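Local coordinates for putative uncharacterized protein (Wolbachia pipientis, PDB 3F4S) that probably introduces disulfide bonds into substrate proteins, as a thioredoxin-fold oxidoreductase of the DsbA type, at residues 80-85 / 162-167; 87-92 / 151-156. The protein carries 1 engineered substitution. All coordinates share one frame; numbering follows the deposited sequence.

Overall arrangement
The two contacts sit at different levels of one long helix, 150-167: interaction 2 uses its beginning (151-156), against helix 86-94, and interaction 1 its end (162-167), against the chain leaving strand 75-81. Their centres are about 12 Å apart, and residues 80-85 lead directly into helix 86-94. They also touch: His81 CG lies 3.5 Å from Ala92 CB. Strand end, short helix and long helix thus share one apolar layer. Of interaction 1, the Phe82 side chain lies near the Cys51-Cys54 disulfide of the redox site without touching it, and Asp85 OD2 is hydrogen-bonded to Thr50 OG1.

Interaction 1 (80-85 / 162-167)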
ATOM      1  N   ARG A  80       1.663   2.013  -1.537  1.00 20.23           N
ATOM      2  CA  ARG A  80       2.060   2.346  -2.902  1.00 19.64           C
ATOM      3  C   ARG A  80       2.038   1.092  -3.763  1.00 17.72           C
ATOM      4  O   ARG A  80       2.501   0.025  -3.343  1.00 20.21           O
ATOM      5  CB  ARG A  80       3.441   3.010  -2.929  1.00 19.97           C
ATOM      6  CG  ARG A  80       3.442   4.410  -2.314  1.00 20.96           C
ATOM      7  CD  ARG A  80       4.831   5.035  -2.265  1.00 21.97           C
ATOM      8  NE  ARG A  80       4.802   6.312  -1.557  1.00 23.41           N
ATOM      9  CZ  ARG A  80       5.882   6.923  -1.081  1.00 24.96           C
ATOM     10  NH1 ARG A  80       7.079   6.371  -1.243  1.00 26.40           N
ATOM     11  NH2 ARG A  80       5.766   8.087  -0.451  1.00 26.22           N
ATOM     12  N   HIS A  81       1.475   1.214  -4.960  1.00 17.50           N
ATOM     13  CA  HIS A  81       1.314   0.066  -5.846  1.00 16.92           C
ATOM     14  C   HIS A  81       2.657  -0.400  -6.412  1.00 17.05           C
ATOM     15  O   HIS A  81       3.566   0.406  -6.662  1.00 20.81           O
ATOM     16  CB  HIS A  81       0.363   0.407  -6.997  1.00 17.67           C
ATOM     17  CG  HIS A  81      -1.071   0.544  -6.579  1.00 18.25           C
ATOM     18  ND1 HIS A  81      -1.796  -0.505  -6.056  1.00 20.13           N
ATOM     19  CD2 HIS A  81      -1.915   1.604  -6.615  1.00 18.02           C
ATOM     20  CE1 HIS A  81      -3.025  -0.100  -5.786  1.00 18.67           C
ATOM     21  NE2 HIS A  81      -3.124   1.176  -6.117  1.00 19.11           N
ATOM     22  N   PHE A  82       2.777  -1.707  -6.605  1.00 16.98           N
ATOM     23  CA  PHE A  82       3.943  -2.283  -7.257  1.00 16.20           C
ATOM     24  C   PHE A  82       3.453  -3.452  -8.098  1.00 16.79           C
ATOM     25  O   PHE A  82       3.680  -4.613  -7.748  1.00 16.10           O
ATOM     26  CB  PHE A  82       4.944  -2.774  -6.210  1.00 17.20           C
ATOM     27  CG  PHE A  82       6.348  -2.920  -6.730  1.00 17.93           C
ATOM     28  CD1 PHE A  82       7.253  -1.877  -6.614  1.00 20.45           C
ATOM     29  CD2 PHE A  82       6.763  -4.097  -7.335  1.00 18.95           C
ATOM     30  CE1 PHE A  82       8.555  -2.002  -7.084  1.00 22.22           C
ATOM     31  CE2 PHE A  82       8.064  -4.233  -7.811  1.00 20.66           C
ATOM     32  CZ  PHE A  82       8.961  -3.182  -7.685  1.00 22.26           C
ATOM     33  N   PRO A  83       2.761  -3.159  -9.212  1.00 16.63           N
ATOM     34  CA  PRO A  83       2.160  -4.281  -9.940  0.50 15.98           C
ATOM     35  C   PRO A  83       3.179  -5.049 -10.762  1.00 18.16           C
ATOM     36  O   PRO A  83       4.182  -4.484 -11.210  1.00 18.48           O
ATOM     37  CB  PRO A  83       1.113  -3.603 -10.831  0.50 14.44           C
ATOM     38  CG  PRO A  83       0.861  -2.273 -10.169  0.50 14.63           C
ATOM     39  CD  PRO A  83       2.198  -1.868  -9.637  0.50 14.08           C
ATOM     40  N   LEU A  84       2.918  -6.343 -10.921  1.00 17.03           N
ATOM     41  CA  LEU A  84       3.862  -7.247 -11.570  1.00 16.76           C
ATOM     42  C   LEU A  84       3.251  -8.006 -12.739  1.00 18.69           C
ATOM     43  O   LEU A  84       3.934  -8.797 -13.400  1.00 22.59           O
ATOM     44  CB  LEU A  84       4.422  -8.243 -10.553  1.00 17.69           C
ATOM     45  CG  LEU A  84       5.266  -7.603  -9.451  1.00 19.86           C
ATOM     46  CD1 LEU A  84       5.634  -8.641  -8.420  1.00 23.40           C
ATOM     47  CD2 LEU A  84       6.519  -6.953 -10.034  1.00 22.69           C
ATOM     48  N   ASP A  85       1.970  -7.773 -12.992  1.00 15.05           N
ATOM     49  CA  ASP A  85       1.279  -8.505 -14.046  1.00 17.11           C
ATOM     50  C   ASP A  85       0.064  -7.722 -14.525  1.00 15.49           C
ATOM     51  O   ASP A  85      -0.239  -6.634 -14.006  1.00 15.02           O
ATOM     52  CB  ASP A  85       0.869  -9.886 -13.535  1.00 16.90           C
ATOM     53  CG  ASP A  85       0.106  -9.807 -12.233  1.00 19.97           C
ATOM     54  OD1 ASP A  85      -0.817  -8.998 -12.151  1.00 22.56           O
ATOM     55  OD2 ASP A  85       0.425 -10.537 -11.283  1.00 24.48           O
ATOM     56  N   LEU A 162      10.509   4.236 -10.279  1.00 21.88           N
ATOM     57  CA  LEU A 162      11.197   5.140  -9.361  1.00 27.14           C
ATOM     58  C   LEU A 162      11.619   4.403  -8.081  1.00 26.72           C
ATOM     59  O   LEU A 162      12.741   4.567  -7.589  1.00 28.09           O
ATOM     60  CB  LEU A 162      10.286   6.324  -9.032  1.00 28.13           C
ATOM     61  CG  LEU A 162      10.808   7.491  -8.199  1.00 32.27           C
ATOM     62  CD1 LEU A 162      12.053   8.112  -8.825  1.00 30.91           C
ATOM     63  CD2 LEU A 162       9.709   8.528  -8.037  1.00 32.41           C
ATOM     64  N   ALA A 163      10.717   3.583  -7.552  1.00 25.04           N
ATOM     65  CA  ALA A 163      11.006   2.784  -6.365  1.00 25.06           C
ATOM     66  C   ALA A 163      12.103   1.752  -6.638  1.00 26.95           C
ATOM     67  O   ALA A 163      12.972   1.517  -5.797  1.00 29.47           O
ATOM     68  CB  ALA A 163       9.734   2.099  -5.858  1.00 25.35           C
ATOM     69  N   ILE A 164      12.060   1.140  -7.817  1.00 24.83           N
ATOM     70  CA  ILE A 164      13.077   0.166  -8.206  1.00 26.65           C
ATOM     71  C   ILE A 164      14.447   0.826  -8.267  1.00 29.21           C
ATOM     72  O   ILE A 164      15.442   0.280  -7.781  1.00 30.48           O
ATOM     73  CB  ILE A 164      12.764  -0.456  -9.579  1.00 26.67           C
ATOM     74  CG1 ILE A 164      11.575  -1.417  -9.470  1.00 25.21           C
ATOM     75  CG2 ILE A 164      13.991  -1.176 -10.136  1.00 29.13           C
ATOM     76  CD1 ILE A 164      10.996  -1.848 -10.815  1.00 27.94           C
ATOM     77  N   ASN A 165      14.492   2.003  -8.879  0.50 29.63           N
ATOM     78  CA  ASN A 165      15.742   2.733  -9.038  0.50 31.03           C
ATOM     79  C   ASN A 165      16.279   3.228  -7.699  0.50 32.42           C
ATOM     80  O   ASN A 165      17.409   2.917  -7.314  0.50 33.55           O
ATOM     81  CB  ASN A 165      15.539   3.909  -9.999  0.50 32.39           C
ATOM     82  CG  ASN A 165      16.844   4.582 -10.389  0.50 34.48           C
ATOM     83  OD1 ASN A 165      17.913   4.223  -9.900  0.50 36.01           O
ATOM     84  ND2 ASN A 165      16.759   5.564 -11.275  0.50 36.65           N
ATOM     85  N   LYS A 166      15.449   3.983  -6.985  1.00 32.63           N
ATOM     86  CA  LYS A 166      15.883   4.716  -5.796  1.00 33.86           C
ATOM     87  C   LYS A 166      15.858   3.921  -4.488  1.00 34.81           C
ATOM     88  O   LYS A 166      16.587   4.242  -3.548  1.00 36.63           O
ATOM     89  CB  LYS A 166      15.044   5.989  -5.637  1.00 33.87           C
ATOM     90  CG  LYS A 166      15.106   6.929  -6.831  1.00 34.90           C
ATOM     91  CD  LYS A 166      16.532   7.388  -7.096  0.50 33.87           C
ATOM     92  N   LEU A 167      15.027   2.886  -4.421  1.00 34.67           N
ATOM     93  CA  LEU A 167      14.876   2.137  -3.181  1.00 35.49           C
ATOM     94  C   LEU A 167      15.337   0.685  -3.300  1.00 38.70           C
ATOM     95  O   LEU A 167      15.342  -0.048  -2.313  1.00 41.48           O
ATOM     96  CB  LEU A 167      13.431   2.211  -2.681  1.00 33.86           C
ATOM     97  CG  LEU A 167      12.910   3.615  -2.372  1.00 33.25           C
ATOM     98  CD1 LEU A 167      11.410   3.593  -2.104  1.00 32.44           C
ATOM     99  CD2 LEU A 167      13.666   4.206  -1.200  1.00 33.89           C
TER
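Phe82 carries the contact, pushing the far end of its ring against Ile164 and Ala163 on helix 162-167. Ring atom CZ meets Ile164 CG1 at 3.6 Å, and the methyl CD1 of the same isoleucine follows at 4.0 Å from CZ; the two side chains cross at about a right angle. Ala163 approaches differently: its CB comes to the ring's edge, near the ring plane, 4.4 Å from Phe82 CE1. One ring end is therefore held by a methylene and two methyls from neighbouring helix positions, and all of the grip is apolar.

Torsions bring the groups together. The phenyl of Phe82 lies anti to its own backbone N (chi1 -159°), which carries the ring end to the helix although the backbones stay apart, the CA atoms of Phe82 and Ala163 being 8.7 Å from each other. On the helix, Ile164 reaches the ring with its longer branch, CG1 anti to the carbonyl carbon and CD1 extended beyond it (chi2 167°).

Farther out, Tyr46 of strand 41-47 touches Phe82, Ala163 and Leu167, while Ile169 and the engineered Val172 also pack on the phenylalanine. Arg80 is fixed by a salt bridge from NH2 to Asp31 and by hydrogen bonds from NH1 to Leu24 O and Tyr46 OH. Lys160 NZ ties helix 150-167 to Pro83 O, and at the other end of the turn Asp85 acts as N-cap of helix 86-94, its OD1 accepting from Gly88 N.

The contact joins the end of strand 75-81, an inner strand of the thioredoxin sheet, to the C-terminal part of helix 150-167, across 76 intervening residues that contain helices but no strand: the helical insertion in a thioredoxin fold that characterises DsbA proteins.

Interaction 2 (87-92 / 151-156); sequences RGLKAA and KIMDKI
Leu89 and Ala92 of helix 86-94 pack against Met153 and Ile156 of helix 150-167, joining two helices of the segment that DsbA proteins insert into the thioredoxin fold. The short axes approach to 10.1 Å with their N-to-C directions 114° apart, a steep crossing whose closest CA pairs are Leu89 with Met153 and Ala92 with Ile156.

The side-chain packing is aliphatic. Leu89, its CG anti to the backbone N (chi1 178°), reaches both partners with a forked end: CD1 lies 3.8 Å from Ile156 CG2, and CD2 meets Met153 CG at 4.2 Å, the leucine and methionine chains crossing at about a right angle. Leu89 and Met153 remain partly exposed, whereas Ala92 and Ile156 are buried.

Outside the apolar contact, Lys90 NZ is hydrogen-bonded to Ile147 O, which ties helix 86-94 to the chain just before helix 150-167.

The contact of Ile156 CD1 involves backbone as well as methyl: Ile156 CD1 stands 3.8 Å from Ala92 CB, and the same CD1 lies against the peptide group at 3.6 Å from Ala92 C and 3.7 Å from Ala92 O.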
ATOM      1  N   ARG A  87      -3.317  -8.356 -14.421  0.50 15.81           N
ATOM      2  CA  ARG A  87      -4.393  -8.260 -13.430  0.50 17.97           C
ATOM      3  C   ARG A  87      -4.075  -7.211 -12.383  0.50 16.62           C
ATOM      4  O   ARG A  87      -4.926  -6.384 -12.025  0.50 17.31           O
ATOM      5  CB  ARG A  87      -4.586  -9.597 -12.700  0.50 21.67           C
ATOM      6  CG  ARG A  87      -4.524 -10.813 -13.576  0.50 24.11           C
ATOM      7  CD  ARG A  87      -4.782 -12.100 -12.805  0.50 22.30           C
ATOM      8  NE  ARG A  87      -3.836 -12.372 -11.721  0.50 21.04           N
ATOM      9  CZ  ARG A  87      -2.548 -12.659 -11.888  0.50 20.68           C
ATOM     10  NH1 ARG A  87      -2.013 -12.673 -13.102  0.50 18.34           N
ATOM     11  NH2 ARG A  87      -1.785 -12.910 -10.834  0.50 22.28           N
ATOM     12  N   GLY A  88      -2.846  -7.271 -11.876  1.00 17.06           N
ATOM     13  CA  GLY A  88      -2.422  -6.410 -10.791  1.00 17.88           C
ATOM     14  C   GLY A  88      -2.327  -4.963 -11.210  1.00 15.99           C
ATOM     15  O   GLY A  88      -2.652  -4.060 -10.438  1.00 15.90           O
ATOM     16  N   LEU A  89      -1.864  -4.736 -12.434  1.00 15.05           N
ATOM     17  CA  LEU A  89      -1.758  -3.379 -12.934  1.00 15.74           C
ATOM     18  C   LEU A  89      -3.156  -2.806 -13.180  1.00 16.42           C
ATOM     19  O   LEU A  89      -3.437  -1.659 -12.827  1.00 18.33           O
ATOM     20  CB  LEU A  89      -0.896  -3.329 -14.197  1.00 17.14           C
ATOM     21  CG  LEU A  89      -0.731  -1.961 -14.858  1.00 17.56           C
ATOM     22  CD1 LEU A  89      -0.335  -0.887 -13.855  1.00 17.87           C
ATOM     23  CD2 LEU A  89       0.294  -2.069 -15.965  1.00 18.46           C
ATOM     24  N   LYS A  90      -4.034  -3.607 -13.772  1.00 14.52           N
ATOM     25  CA  LYS A  90      -5.418  -3.173 -13.979  1.00 14.58           C
ATOM     26  C   LYS A  90      -6.119  -2.918 -12.638  1.00 15.98           C
ATOM     27  O   LYS A  90      -6.885  -1.959 -12.502  1.00 16.84           O
ATOM     28  CB  LYS A  90      -6.194  -4.196 -14.820  1.00 16.87           C
ATOM     29  CG  LYS A  90      -5.785  -4.218 -16.290  1.00 17.20           C
ATOM     30  CD  LYS A  90      -6.350  -3.022 -17.033  1.00 18.97           C
ATOM     31  CE  LYS A  90      -5.704  -2.867 -18.400  1.00 23.06           C
ATOM     32  NZ  LYS A  90      -6.418  -1.881 -19.272  1.00 25.99           N
ATOM     33  N   ALA A  91      -5.849  -3.771 -11.651  1.00 15.00           N
ATOM     34  CA  ALA A  91      -6.426  -3.585 -10.319  1.00 16.31           C
ATOM     35  C   ALA A  91      -5.922  -2.266  -9.717  1.00 15.62           C
ATOM     36  O   ALA A  91      -6.707  -1.488  -9.155  1.00 16.37           O
ATOM     37  CB  ALA A  91      -6.079  -4.758  -9.408  1.00 16.14           C
ATOM     38  N   ALA A  92      -4.621  -2.011  -9.847  1.00 15.11           N
ATOM     39  CA  ALA A  92      -4.049  -0.771  -9.332  1.00 16.47           C
ATOM     40  C   ALA A  92      -4.688   0.446 -10.006  1.00 18.63           C
ATOM     41  O   ALA A  92      -4.974   1.450  -9.354  1.00 18.49           O
ATOM     42  CB  ALA A  92      -2.530  -0.759  -9.525  1.00 15.40           C
ATOM     43  N   LYS A 151      -3.328   7.722 -18.322  1.00 25.86           N
ATOM     44  CA  LYS A 151      -2.619   8.642 -17.433  1.00 26.17           C
ATOM     45  C   LYS A 151      -2.350   8.006 -16.067  1.00 23.81           C
ATOM     46  O   LYS A 151      -1.281   8.181 -15.483  1.00 24.70           O
ATOM     47  CB  LYS A 151      -3.388   9.958 -17.273  1.00 28.90           C
ATOM     48  CG  LYS A 151      -3.399  10.833 -18.518  1.00 33.89           C
ATOM     49  N   ILE A 152      -3.330   7.278 -15.551  1.00 23.91           N
ATOM     50  CA  ILE A 152      -3.151   6.576 -14.286  1.00 22.30           C
ATOM     51  C   ILE A 152      -2.178   5.407 -14.437  1.00 21.14           C
ATOM     52  O   ILE A 152      -1.322   5.184 -13.578  1.00 20.08           O
ATOM     53  CB  ILE A 152      -4.502   6.105 -13.718  1.00 23.54           C
ATOM     54  CG1 ILE A 152      -5.357   7.321 -13.352  1.00 28.05           C
ATOM     55  CG2 ILE A 152      -4.300   5.224 -12.505  1.00 24.13           C
ATOM     56  CD1 ILE A 152      -4.653   8.275 -12.406  1.00 30.91           C
ATOM     57  N   MET A 153      -2.297   4.663 -15.533  1.00 19.44           N
ATOM     58  CA  MET A 153      -1.351   3.586 -15.784  1.00 18.72           C
ATOM     59  C   MET A 153       0.088   4.109 -15.765  1.00 19.12           C
ATOM     60  O   MET A 153       0.967   3.524 -15.121  1.00 19.38           O
ATOM     61  CB  MET A 153      -1.640   2.885 -17.116  1.00 20.25           C
ATOM     62  CG  MET A 153      -0.669   1.754 -17.398  1.00 21.67           C
ATOM     63  SD  MET A 153      -0.867   0.986 -19.014  1.00 23.79           S
ATOM     64  CE  MET A 153      -0.693   2.379 -20.119  1.00 27.17           C
ATOM     65  N   ASP A 154       0.319   5.204 -16.485  1.00 19.16           N
ATOM     66  CA  ASP A 154       1.639   5.823 -16.570  1.00 20.76           C
ATOM     67  C   ASP A 154       2.157   6.202 -15.189  1.00 19.89           C
ATOM     68  O   ASP A 154       3.320   5.968 -14.867  1.00 21.36           O
ATOM     69  CB  ASP A 154       1.585   7.090 -17.426  1.00 22.09           C
ATOM     70  CG  ASP A 154       1.447   6.800 -18.908  1.00 24.11           C
ATOM     71  OD1 ASP A 154       1.614   5.631 -19.322  1.00 24.88           O
ATOM     72  OD2 ASP A 154       1.162   7.754 -19.661  1.00 27.15           O
ATOM     73  N   LYS A 155       1.295   6.800 -14.376  1.00 21.21           N
ATOM     74  CA  LYS A 155       1.695   7.216 -13.041  1.00 21.11           C
ATOM     75  C   LYS A 155       2.088   5.997 -12.210  1.00 21.54           C
ATOM     76  O   LYS A 155       3.110   6.004 -11.526  1.00 21.18           O
ATOM     77  CB  LYS A 155       0.570   8.000 -12.356  1.00 24.77           C
ATOM     78  CG  LYS A 155       0.828   8.324 -10.898  1.00 29.48           C
ATOM     79  N   ILE A 156       1.286   4.941 -12.286  1.00 19.98           N
ATOM     80  CA  ILE A 156       1.576   3.732 -11.523  1.00 18.00           C
ATOM     81  C   ILE A 156       2.913   3.107 -11.923  1.00 18.05           C
ATOM     82  O   ILE A 156       3.738   2.785 -11.062  1.00 19.20           O
ATOM     83  CB  ILE A 156       0.453   2.692 -11.661  1.00 17.66           C
ATOM     84  CG1 ILE A 156      -0.804   3.191 -10.934  1.00 18.58           C
ATOM     85  CG2 ILE A 156       0.895   1.355 -11.078  1.00 18.53           C
ATOM     86  CD1 ILE A 156      -2.098   2.535 -11.379  1.00 18.72           C
TER